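PDB 3LG0: ornithine aminotransferase from Plasmodium falciparum, which is a pyridoxal-phosphate-dependent enzyme that transfers the delta-amino group of ornithine to 2-oxoglutarate, giving glutamate semialdehyde and glutamate. Local coordinates for residues Cys93-Tyr96 / Leu97-Phe101; Lys335-Lys338 / Val339-Glu342; Asn16-Tyr20 / Gly21-Tyr25; Lys132-Glu135 / Asn136-Lys139. All coordinates share one frame; numbering follows the deposited sequence.

Contact 1 of 4, residues Cys93-Tyr96 / Leu97-Phe101; sequences CERY and LTNLF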
loop_
_atom_site.group_PDB
_atom_site.type_symbol
_atom_site.label_atom_id
_atom_site.label_comp_id
_atom_site.label_asym_id
_atom_site.label_seq_id
_atom_site.Cartn_x
_atom_site.Cartn_y
_atom_site.Cartn_z
ATOM N N CYS A 93 -10.178 -1.752 -16.304
ATOM C CA CYS A 93 -10.221 -0.671 -15.312
ATOM C C CYS A 93 -9.726 0.686 -15.859
ATOM O O CYS A 93 -10.392 1.703 -15.702
ATOM C CB CYS A 93 -9.435 -1.069 -14.046
ATOM S SG CYS A 93 -9.521 0.145 -12.695
ATOM N N GLU A 94 -8.572 0.701 -16.527
ATOM C CA GLU A 94 -7.984 1.972 -16.983
ATOM C C GLU A 94 -8.868 2.685 -17.990
ATOM O O GLU A 94 -9.045 3.912 -17.925
ATOM C CB GLU A 94 -6.588 1.762 -17.571
ATOM C CG GLU A 94 -5.576 1.232 -16.580
ATOM C CD GLU A 94 -4.253 0.864 -17.228
ATOM O OE1 GLU A 94 -4.245 0.551 -18.438
ATOM O OE2 GLU A 94 -3.221 0.875 -16.531
ATOM N N ARG A 95 -9.413 1.906 -18.923
ATOM C CA ARG A 95 -10.358 2.419 -19.911
ATOM C C ARG A 95 -11.589 2.962 -19.213
ATOM O O ARG A 95 -12.016 4.071 -19.490
ATOM C CB ARG A 95 -10.755 1.317 -20.892
ATOM C CG ARG A 95 -11.700 1.766 -21.995
ATOM C CD ARG A 95 -11.868 0.677 -23.038
ATOM N NE ARG A 95 -12.366 -0.568 -22.459
ATOM C CZ ARG A 95 -12.485 -1.714 -23.126
ATOM N NH1 ARG A 95 -12.134 -1.783 -24.404
ATOM N NH2 ARG A 95 -12.957 -2.792 -22.517
ATOM N N TYR A 96 -12.159 2.176 -18.303
ATOM C CA TYR A 96 -13.318 2.626 -17.531
ATOM C C TYR A 96 -13.075 3.969 -16.825
ATOM O O TYR A 96 -13.878 4.892 -16.956
ATOM C CB TYR A 96 -13.761 1.560 -16.519
ATOM C CG TYR A 96 -14.920 2.027 -15.683
ATOM C CD1 TYR A 96 -16.232 1.824 -16.100
ATOM C CD2 TYR A 96 -14.708 2.710 -14.494
ATOM C CE1 TYR A 96 -17.302 2.284 -15.348
ATOM C CE2 TYR A 96 -15.768 3.164 -13.734
ATOM C CZ TYR A 96 -17.064 2.951 -14.166
ATOM O OH TYR A 96 -18.122 3.407 -13.404
ATOM N N LEU A 97 -11.964 4.095 -16.098
ATOM C CA LEU A 97 -11.738 5.308 -15.302
ATOM C C LEU A 97 -11.453 6.538 -16.136
ATOM O O LEU A 97 -11.894 7.629 -15.792
ATOM C CB LEU A 97 -10.582 5.134 -14.308
ATOM C CG LEU A 97 -10.796 4.286 -13.062
ATOM C CD1 LEU A 97 -9.471 4.152 -12.322
ATOM C CD2 LEU A 97 -11.856 4.894 -12.164
ATOM N N THR A 98 -10.677 6.370 -17.204
ATOM C CA THR A 98 -10.298 7.509 -18.036
ATOM C C THR A 98 -11.538 8.071 -18.717
ATOM O O THR A 98 -11.745 9.290 -18.746
ATOM C CB THR A 98 -9.238 7.138 -19.102
ATOM O OG1 THR A 98 -9.645 5.945 -19.785
ATOM C CG2 THR A 98 -7.867 6.911 -18.460
ATOM N N ASN A 99 -12.363 7.175 -19.259
ATOM C CA ASN A 99 -13.627 7.583 -19.881
ATOM C C ASN A 99 -14.546 8.284 -18.890
ATOM O O ASN A 99 -15.037 9.372 -19.160
ATOM C CB ASN A 99 -14.338 6.399 -20.539
ATOM C CG ASN A 99 -13.607 5.898 -21.803
ATOM O OD1 ASN A 99 -12.818 6.628 -22.422
ATOM N ND2 ASN A 99 -13.873 4.645 -22.186
ATOM N N LEU A 100 -14.742 7.673 -17.727
ATOM C CA LEU A 100 -15.577 8.256 -16.686
ATOM C C LEU A 100 -15.199 9.679 -16.301
ATOM O O LEU A 100 -16.073 10.545 -16.179
ATOM C CB LEU A 100 -15.564 7.370 -15.444
ATOM C CG LEU A 100 -16.462 7.816 -14.285
ATOM C CD1 LEU A 100 -17.921 7.972 -14.735
ATOM C CD2 LEU A 100 -16.357 6.820 -13.143
ATOM N N PHE A 101 -13.904 9.924 -16.107
ATOM C CA PHE A 101 -13.459 11.203 -15.553
ATOM C C PHE A 101 -12.982 12.174 -16.617
ATOM O O PHE A 101 -12.804 13.365 -16.345
ATOM C CB PHE A 101 -12.362 10.993 -14.494
ATOM C CG PHE A 101 -12.873 10.400 -13.201
ATOM C CD1 PHE A 101 -13.431 11.205 -12.224
ATOM C CD2 PHE A 101 -12.809 9.036 -12.980
ATOM C CE1 PHE A 101 -13.907 10.656 -11.033
ATOM C CE2 PHE A 101 -13.282 8.481 -11.805
ATOM C CZ PHE A 101 -13.837 9.294 -10.826
#
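Cys93 and Leu97 stand one helical turn apart on the buried side of helix 88-101, and the thiol meets the leucine branch, with Cys93 SG 4.0 Å from Leu97 CD1. Both are compact apolar groups suited to a shared interior: they also lie against Met108 of strand 105-109 and against helix 297-312. Further round the helix, Tyr96 and Leu100 run side by side in the same direction. Tyr96 CE2 is 3.8 Å from Leu100 CD2, the methyl approaching the phenol half of the ring obliquely. With CG anti to the backbone N in both (chi1 178° and -177°), the two side chains leave the helix alike and stay alongside each other; Tyr96 reaches Lys308 and Leu100 reaches Ile311.

On the flank away from this apolar strip the contacts become polar. Thr98 turns its hydroxyl back onto the preceding turn, where OG1 lies 2.8 Å from Glu94 O and 3.0 Å from Arg95 O, so one proton has two carbonyls to choose from. Threonine suits the place because its hydroxyl folds back onto the helix while its methyl can pack; Thr98 also lies on Val106. Beyond it, Asn99 lies along the arginine stem, its ND2 3.6 Å from Arg95 CG. Tyr20 of the second subunit packs on Arg95, Thr98 and Asn99.

Backbone bonds such as Leu97 N to Cys93 O, 2.9 Å, recur from each residue to the fourth before it: the pattern of an alpha-helix, whose apolar side packs within its own subunit and whose polar side meets the second.

Contact 2 of 4, residues Lys335-Lys338 / Val339-Glu342; sequences KDSK and VVRE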
loop_
_atom_site.group_PDB
_atom_site.type_symbol
_atom_site.label_atom_id
_atom_site.label_comp_id
_atom_site.label_asym_id
_atom_site.label_seq_id
_atom_site.Cartn_x
_atom_site.Cartn_y
_atom_site.Cartn_z
ATOM N N LYS A 335 -26.827 26.356 17.566
ATOM C CA LYS A 335 -26.481 27.778 17.532
ATOM C C LYS A 335 -26.227 28.387 18.918
ATOM O O LYS A 335 -25.450 29.326 19.041
ATOM C CB LYS A 335 -27.552 28.581 16.776
ATOM C CG LYS A 335 -28.895 28.656 17.494
ATOM C CD LYS A 335 -29.947 29.372 16.655
ATOM C CE LYS A 335 -31.292 29.397 17.354
ATOM N NZ LYS A 335 -32.278 30.206 16.593
ATOM N N ASP A 336 -26.879 27.852 19.950
ATOM C CA ASP A 336 -26.748 28.378 21.310
ATOM C C ASP A 336 -25.716 27.637 22.179
ATOM O O ASP A 336 -25.483 28.005 23.327
ATOM C CB ASP A 336 -28.111 28.379 22.005
ATOM C CG ASP A 336 -29.125 29.266 21.299
ATOM O OD1 ASP A 336 -28.777 30.415 20.942
ATOM O OD2 ASP A 336 -30.272 28.812 21.103
ATOM N N SER A 337 -25.104 26.596 21.627
ATOM C CA SER A 337 -24.123 25.803 22.357
ATOM C C SER A 337 -22.877 26.610 22.692
ATOM O O SER A 337 -22.334 27.319 21.846
ATOM C CB SER A 337 -23.727 24.570 21.538
ATOM O OG SER A 337 -22.482 24.044 21.974
ATOM N N LYS A 338 -22.408 26.482 23.925
ATOM C CA LYS A 338 -21.205 27.183 24.346
ATOM C C LYS A 338 -19.926 26.483 23.853
ATOM O O LYS A 338 -18.940 27.144 23.514
ATOM C CB LYS A 338 -21.186 27.317 25.869
ATOM C CG LYS A 338 -20.539 28.596 26.373
ATOM C CD LYS A 338 -20.828 28.824 27.855
ATOM C CE LYS A 338 -22.294 28.591 28.179
ATOM N NZ LYS A 338 -23.194 29.518 27.442
ATOM N N VAL A 339 -19.940 25.153 23.811
ATOM C CA VAL A 339 -18.734 24.389 23.464
ATOM C C VAL A 339 -18.470 24.309 21.957
ATOM O O VAL A 339 -17.326 24.166 21.538
ATOM C CB VAL A 339 -18.757 22.949 24.045
ATOM C CG1 VAL A 339 -18.836 22.982 25.554
ATOM C CG2 VAL A 339 -19.906 22.145 23.465
ATOM N N VAL A 340 -19.527 24.395 21.149
ATOM C CA VAL A 340 -19.395 24.422 19.693
ATOM C C VAL A 340 -18.830 25.754 19.176
ATOM O O VAL A 340 -19.347 26.823 19.499
ATOM C CB VAL A 340 -20.740 24.172 18.999
ATOM C CG1 VAL A 340 -20.590 24.320 17.497
ATOM C CG2 VAL A 340 -21.295 22.791 19.369
ATOM N N ARG A 341 -17.767 25.683 18.377
ATOM C CA ARG A 341 -17.194 26.861 17.738
ATOM C C ARG A 341 -17.781 27.077 16.352
ATOM O O ARG A 341 -18.105 28.196 15.986
ATOM C CB ARG A 341 -15.688 26.732 17.610
ATOM C CG ARG A 341 -15.087 27.692 16.600
ATOM C CD ARG A 341 -14.430 28.884 17.266
ATOM N NE ARG A 341 -13.352 28.472 18.162
ATOM C CZ ARG A 341 -12.949 29.180 19.211
ATOM N NH1 ARG A 341 -13.542 30.333 19.492
ATOM N NH2 ARG A 341 -11.961 28.734 19.981
ATOM N N GLU A 342 -17.914 26.001 15.583
ATOM C CA GLU A 342 -18.427 26.092 14.218
ATOM C C GLU A 342 -18.804 24.731 13.630
ATOM O O GLU A 342 -18.127 23.735 13.868
ATOM C CB GLU A 342 -17.395 26.761 13.297
ATOM C CG GLU A 342 -17.908 26.963 11.864
ATOM C CD GLU A 342 -16.904 27.667 10.936
ATOM O OE1 GLU A 342 -15.675 27.616 11.198
ATOM O OE2 GLU A 342 -17.354 28.269 9.929
HETATM O O HOH W 1 -20.720 29.205 20.487
#
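Ser337 OG is held by two partners: Val340 N donates to it over 3.1 Å with an N-H...O angle of 162°, and it is also hydrogen-bonded to OD2 of Asp411 near the end of helix 393-412. The turn it fastens leads from helix 315-333 into strand 340-346, the outermost strand, within this chain, of a mixed sheet built from both ends of the chain. Just beyond, Arg341 and Glu342 both face Glu353 in a classic beta bulge.

Serine suits the place because its short side chain can both accept from an amide and hydrogen-bond to a carboxylate. With OG swung anti to the backbone N (chi1 160°), the hydroxyl reaches forward over the tight turn made by Lys338 and Val339. Asp411 serves this turn a second time, its OD1 taking the amide of Val339.

Apolar branches close in on the same side chain. Val340 CG2 lies 3.7 Å from Ser337 CB, while Val339 CG2 comes within 3.5 Å of Ser337 OG. Both valines also pack on Val407 and Phe354, where branched hydrocarbon fits between the sheet and helix 393-412. Lys338, by contrast, is at the surface, and its carbonyl accepts from the ammonium of Lys355.

On the remaining flank a single water spans the mouth of the turn, donating to Ser337 O at 2.8 Å and to Val340 O at 2.9 Å.

Contact 3 of 4, residues Asn16-Tyr20 / Gly21-Tyr25; sequences NELTY and GAHNY
Leu18 and His23 meet through two different groups of the leucine. The imidazole NE2 donates to Leu18 O over 2.7 Å, an almost straight bond (175°) that lies in the ring plane of the histidine and in the carbonyl plane, on a lone pair. At the same time Leu18 CD2 sits over one ring face, 3.6 Å from the centroid of the His23 ring, in a CH-pi contact displaced toward the NE2 side. Edge and face are thus both engaged, which fixes the rotation of the ring. Histidine fits because it combines a flat pi face that a methyl can lie on with an N-H that can reach a carbonyl near the end of the helix. Its CG is anti to the carbonyl carbon (chi1 -61°), which turns the ring back toward the helix.

Gly21, the first residue past helix 10-20, makes the exit. Its amide still donates to Glu17 O over 2.9 Å, and, having no beta carbon, it can lie snugly against that carbonyl while the chain straightens. A water beside the exit is 2.6 Å from Glu17 O and 2.7 Å from Ala22 O, joining helix to loop.

The segment leads from helix 10-20 toward strand 31-36, with the second subunit alongside. Lys105 NZ of the second subunit donates to Thr19 O, Leu107 of the second subunit packs on Asn24, and Tyr25 meets His289 of that subunit edge-to-face and its Thr292 through the hydroxyl.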
loop_
_atom_site.group_PDB
_atom_site.type_symbol
_atom_site.label_atom_id
_atom_site.label_comp_id
_atom_site.label_asym_id
_atom_site.label_seq_id
_atom_site.Cartn_x
_atom_site.Cartn_y
_atom_site.Cartn_z
ATOM N N ASN A 16 -5.647 -8.021 24.247
ATOM C CA ASN A 16 -4.916 -8.879 23.346
ATOM C C ASN A 16 -4.072 -8.049 22.343
ATOM O O ASN A 16 -2.875 -8.320 22.144
ATOM C CB ASN A 16 -5.872 -9.864 22.656
ATOM C CG ASN A 16 -5.143 -10.810 21.716
ATOM O OD1 ASN A 16 -4.297 -11.580 22.140
ATOM N ND2 ASN A 16 -5.453 -10.734 20.431
ATOM N N GLU A 17 -4.675 -7.014 21.756
ATOM C CA GLU A 17 -3.939 -6.133 20.841
ATOM C C GLU A 17 -2.839 -5.407 21.567
ATOM O O GLU A 17 -1.789 -5.151 21.002
ATOM C CB GLU A 17 -4.855 -5.108 20.167
ATOM C CG GLU A 17 -5.545 -5.625 18.931
ATOM C CD GLU A 17 -5.882 -4.514 17.969
ATOM O OE1 GLU A 17 -5.107 -3.536 17.913
ATOM O OE2 GLU A 17 -6.919 -4.616 17.283
ATOM N N LEU A 18 -3.080 -5.065 22.827
ATOM C CA LEU A 18 -2.050 -4.402 23.620
ATOM C C LEU A 18 -0.848 -5.302 23.911
ATOM O O LEU A 18 0.279 -4.820 24.029
ATOM C CB LEU A 18 -2.626 -3.845 24.913
ATOM C CG LEU A 18 -3.247 -2.462 24.733
ATOM C CD1 LEU A 18 -4.257 -2.159 25.833
ATOM C CD2 LEU A 18 -2.157 -1.395 24.672
ATOM N N THR A 19 -1.061 -6.611 24.005
ATOM C CA THR A 19 0.080 -7.478 24.260
ATOM C C THR A 19 0.874 -7.839 22.989
ATOM O O THR A 19 2.094 -7.914 23.022
ATOM C CB THR A 19 -0.310 -8.765 25.009
ATOM O OG1 THR A 19 -0.847 -9.704 24.079
ATOM C CG2 THR A 19 -1.344 -8.476 26.077
ATOM N N TYR A 20 0.190 -8.033 21.869
ATOM C CA TYR A 20 0.837 -8.593 20.676
ATOM C C TYR A 20 1.056 -7.606 19.525
ATOM O O TYR A 20 1.785 -7.894 18.585
ATOM C CB TYR A 20 0.042 -9.792 20.171
ATOM C CG TYR A 20 -0.016 -10.943 21.157
ATOM C CD1 TYR A 20 1.142 -11.629 21.511
ATOM C CD2 TYR A 20 -1.222 -11.349 21.726
ATOM C CE1 TYR A 20 1.113 -12.682 22.400
ATOM C CE2 TYR A 20 -1.261 -12.418 22.622
ATOM C CZ TYR A 20 -0.082 -13.077 22.952
ATOM O OH TYR A 20 -0.084 -14.136 23.832
ATOM N N GLY A 21 0.415 -6.448 19.593
ATOM C CA GLY A 21 0.537 -5.463 18.536
ATOM C C GLY A 21 1.306 -4.230 18.978
ATOM O O GLY A 21 1.310 -3.887 20.159
ATOM N N ALA A 22 1.967 -3.568 18.033
ATOM C CA ALA A 22 2.639 -2.311 18.326
ATOM C C ALA A 22 1.619 -1.315 18.889
ATOM O O ALA A 22 0.435 -1.391 18.566
ATOM C CB ALA A 22 3.285 -1.765 17.064
ATOM N N HIS A 23 2.071 -0.388 19.729
ATOM C CA HIS A 23 1.186 0.634 20.286
ATOM C C HIS A 23 1.280 1.942 19.532
ATOM O O HIS A 23 1.328 3.002 20.148
ATOM C CB HIS A 23 1.501 0.912 21.761
ATOM C CG HIS A 23 1.341 -0.278 22.650
ATOM N ND1 HIS A 23 1.681 -0.260 23.981
ATOM C CD2 HIS A 23 0.885 -1.527 22.391
ATOM C CE1 HIS A 23 1.439 -1.446 24.510
ATOM N NE2 HIS A 23 0.960 -2.231 23.566
ATOM N N ASN A 24 1.278 1.884 18.208
ATOM C CA ASN A 24 1.478 3.094 17.421
ATOM C C ASN A 24 0.186 3.826 17.056
ATOM O O ASN A 24 0.230 4.888 16.451
ATOM C CB ASN A 24 2.330 2.809 16.172
ATOM C CG ASN A 24 1.704 1.766 15.263
ATOM O OD1 ASN A 24 1.079 0.817 15.726
ATOM N ND2 ASN A 24 1.880 1.934 13.969
ATOM N N TYR A 25 -0.959 3.260 17.424
ATOM C CA TYR A 25 -2.231 3.931 17.193
ATOM C C TYR A 25 -3.001 4.135 18.480
ATOM O O TYR A 25 -2.727 3.482 19.474
ATOM C CB TYR A 25 -3.080 3.153 16.200
ATOM C CG TYR A 25 -2.509 3.165 14.805
ATOM C CD1 TYR A 25 -2.722 4.254 13.958
ATOM C CD2 TYR A 25 -1.769 2.096 14.328
ATOM C CE1 TYR A 25 -2.205 4.272 12.672
ATOM C CE2 TYR A 25 -1.251 2.106 13.038
ATOM C CZ TYR A 25 -1.472 3.201 12.219
ATOM O OH TYR A 25 -0.952 3.230 10.944
HETATM O O HOH W 2 -1.522 -2.879 19.773
#

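Contact 4 of 4, residues Lys132-Glu135 / Asn136-Lys139; sequences KIPE and NSAK
Ser137 folds back over Pro134, and its side chain can be followed atom by atom. CB lies 3.8 Å from Glu135 O, the carbonyl two residues back. The tip, OG, then turns inward, placed between the backbone N and the carbonyl carbon (chi1 71°), and donates to Pro134 O over 2.9 Å. It comes down on that carbonyl from above, 61° out of its plane, and so does not use a lone pair. Ser137 OG rests 3.6 Å from Pro134 CB and 4.0 Å from Ile133 CG2, so hydrocarbon of both residues lies beside the hydroxyl. A serine is short enough to make this link across the turn without reaching beyond it.

The chain here makes a type II beta turn from Pro134 to Ser137, within the loop that carries it from helix 112-129 to strand 139-143, which lies between strands 194-199 and 174-177 in its sheet. Glu135 and Asn136 occupy the corners. Asn136 has a positive phi of 64°, a conformation that asparagine adopts more readily than most residues, and both corner side chains suit an exposed position.

Below the turn the two arms come together in apolar contact. Ile133 CG2, held anti to the backbone N, touches Ala138 CA at 3.9 Å, and the small alanine lets the branched side chain lie close; both residues also pack on Cys195 of strand 194-199. The Ala138 backbone is tied to helix 112-129, its amide to the hydroxyl of Tyr128 and its carbonyl to NE of Arg124.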
loop_
_atom_site.group_PDB
_atom_site.type_symbol
_atom_site.label_atom_id
_atom_site.label_comp_id
_atom_site.label_asym_id
_atom_site.label_seq_id
_atom_site.Cartn_x
_atom_site.Cartn_y
_atom_site.Cartn_z
ATOM N N LYS A 132 10.916 22.843 -18.850
ATOM C CA LYS A 132 12.361 23.063 -18.913
ATOM C C LYS A 132 12.968 23.686 -17.654
ATOM O O LYS A 132 13.956 24.417 -17.727
ATOM C CB LYS A 132 12.734 23.881 -20.160
ATOM C CG LYS A 132 12.616 23.096 -21.463
ATOM C CD LYS A 132 13.465 21.826 -21.407
ATOM C CE LYS A 132 13.280 20.975 -22.652
ATOM N NZ LYS A 132 11.850 20.919 -23.048
ATOM N N ILE A 133 12.392 23.381 -16.497
ATOM C CA ILE A 133 12.935 23.882 -15.242
ATOM C C ILE A 133 14.333 23.320 -15.012
ATOM O O ILE A 133 14.592 22.158 -15.322
ATOM C CB ILE A 133 11.998 23.558 -14.060
ATOM C CG1 ILE A 133 10.687 24.335 -14.211
ATOM C CG2 ILE A 133 12.661 23.878 -12.721
ATOM C CD1 ILE A 133 9.677 24.048 -13.136
ATOM N N PRO A 134 15.250 24.156 -14.491
ATOM C CA PRO A 134 16.621 23.722 -14.195
ATOM C C PRO A 134 16.625 22.491 -13.309
ATOM O O PRO A 134 15.697 22.311 -12.519
ATOM C CB PRO A 134 17.208 24.915 -13.444
ATOM C CG PRO A 134 16.468 26.088 -13.989
ATOM C CD PRO A 134 15.067 25.601 -14.260
ATOM N N GLU A 135 17.660 21.666 -13.429
ATOM C CA GLU A 135 17.699 20.375 -12.746
ATOM C C GLU A 135 17.688 20.490 -11.223
ATOM O O GLU A 135 18.241 21.434 -10.653
ATOM C CB GLU A 135 18.911 19.570 -13.211
ATOM C CG GLU A 135 18.946 19.341 -14.716
ATOM C CD GLU A 135 20.238 18.692 -15.185
ATOM O OE1 GLU A 135 21.231 18.704 -14.421
ATOM O OE2 GLU A 135 20.260 18.174 -16.322
ATOM N N ASN A 136 17.037 19.521 -10.582
ATOM C CA ASN A 136 17.034 19.381 -9.125
ATOM C C ASN A 136 16.390 20.535 -8.363
ATOM O O ASN A 136 16.501 20.621 -7.140
ATOM C CB ASN A 136 18.453 19.124 -8.614
ATOM C CG ASN A 136 18.864 17.666 -8.756
ATOM O OD1 ASN A 136 18.082 16.756 -8.454
ATOM N ND2 ASN A 136 20.093 17.434 -9.212
ATOM N N SER A 137 15.693 21.405 -9.084
ATOM C CA SER A 137 15.134 22.601 -8.469
ATOM C C SER A 137 13.659 22.835 -8.789
ATOM O O SER A 137 13.144 23.936 -8.581
ATOM C CB SER A 137 15.954 23.828 -8.867
ATOM O OG SER A 137 15.749 24.146 -10.232
ATOM N N ALA A 138 12.970 21.811 -9.280
ATOM C CA ALA A 138 11.537 21.937 -9.502
ATOM C C ALA A 138 10.844 22.069 -8.150
ATOM O O ALA A 138 11.065 21.272 -7.232
ATOM C CB ALA A 138 11.001 20.752 -10.279
ATOM N N LYS A 139 10.019 23.094 -8.023
ATOM C CA LYS A 139 9.348 23.368 -6.768
ATOM C C LYS A 139 7.860 23.074 -6.867
ATOM O O LYS A 139 7.235 23.356 -7.883
ATOM C CB LYS A 139 9.568 24.827 -6.359
ATOM C CG LYS A 139 10.959 25.119 -5.854
ATOM C CD LYS A 139 11.155 26.608 -5.605
ATOM C CE LYS A 139 12.567 26.891 -5.103
ATOM N NZ LYS A 139 13.626 26.369 -6.025
#

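How the contacts relate
All four contacts are local and partly buried, and within one chain none touches another; the centres of contacts 1 and 2 are about 44 Å apart. Contact 1 alone lies wholly within a helix and has half its touching residues buried, whereas contact 4 carries exposed turn corners over a buried Ile133 and Ala138. Contact 3 ends a helix, and across the dimer it meets contact 1 of the other subunit, Tyr20 packing on Thr98. Contacts 2 and 4 both lead from a helix into a strand, but of different sheets. Each uses a serine hydroxyl, as acceptor from an amide in contact 2 and as donor to a carbonyl in contact 4, whereas contact 3 relies on an imidazole.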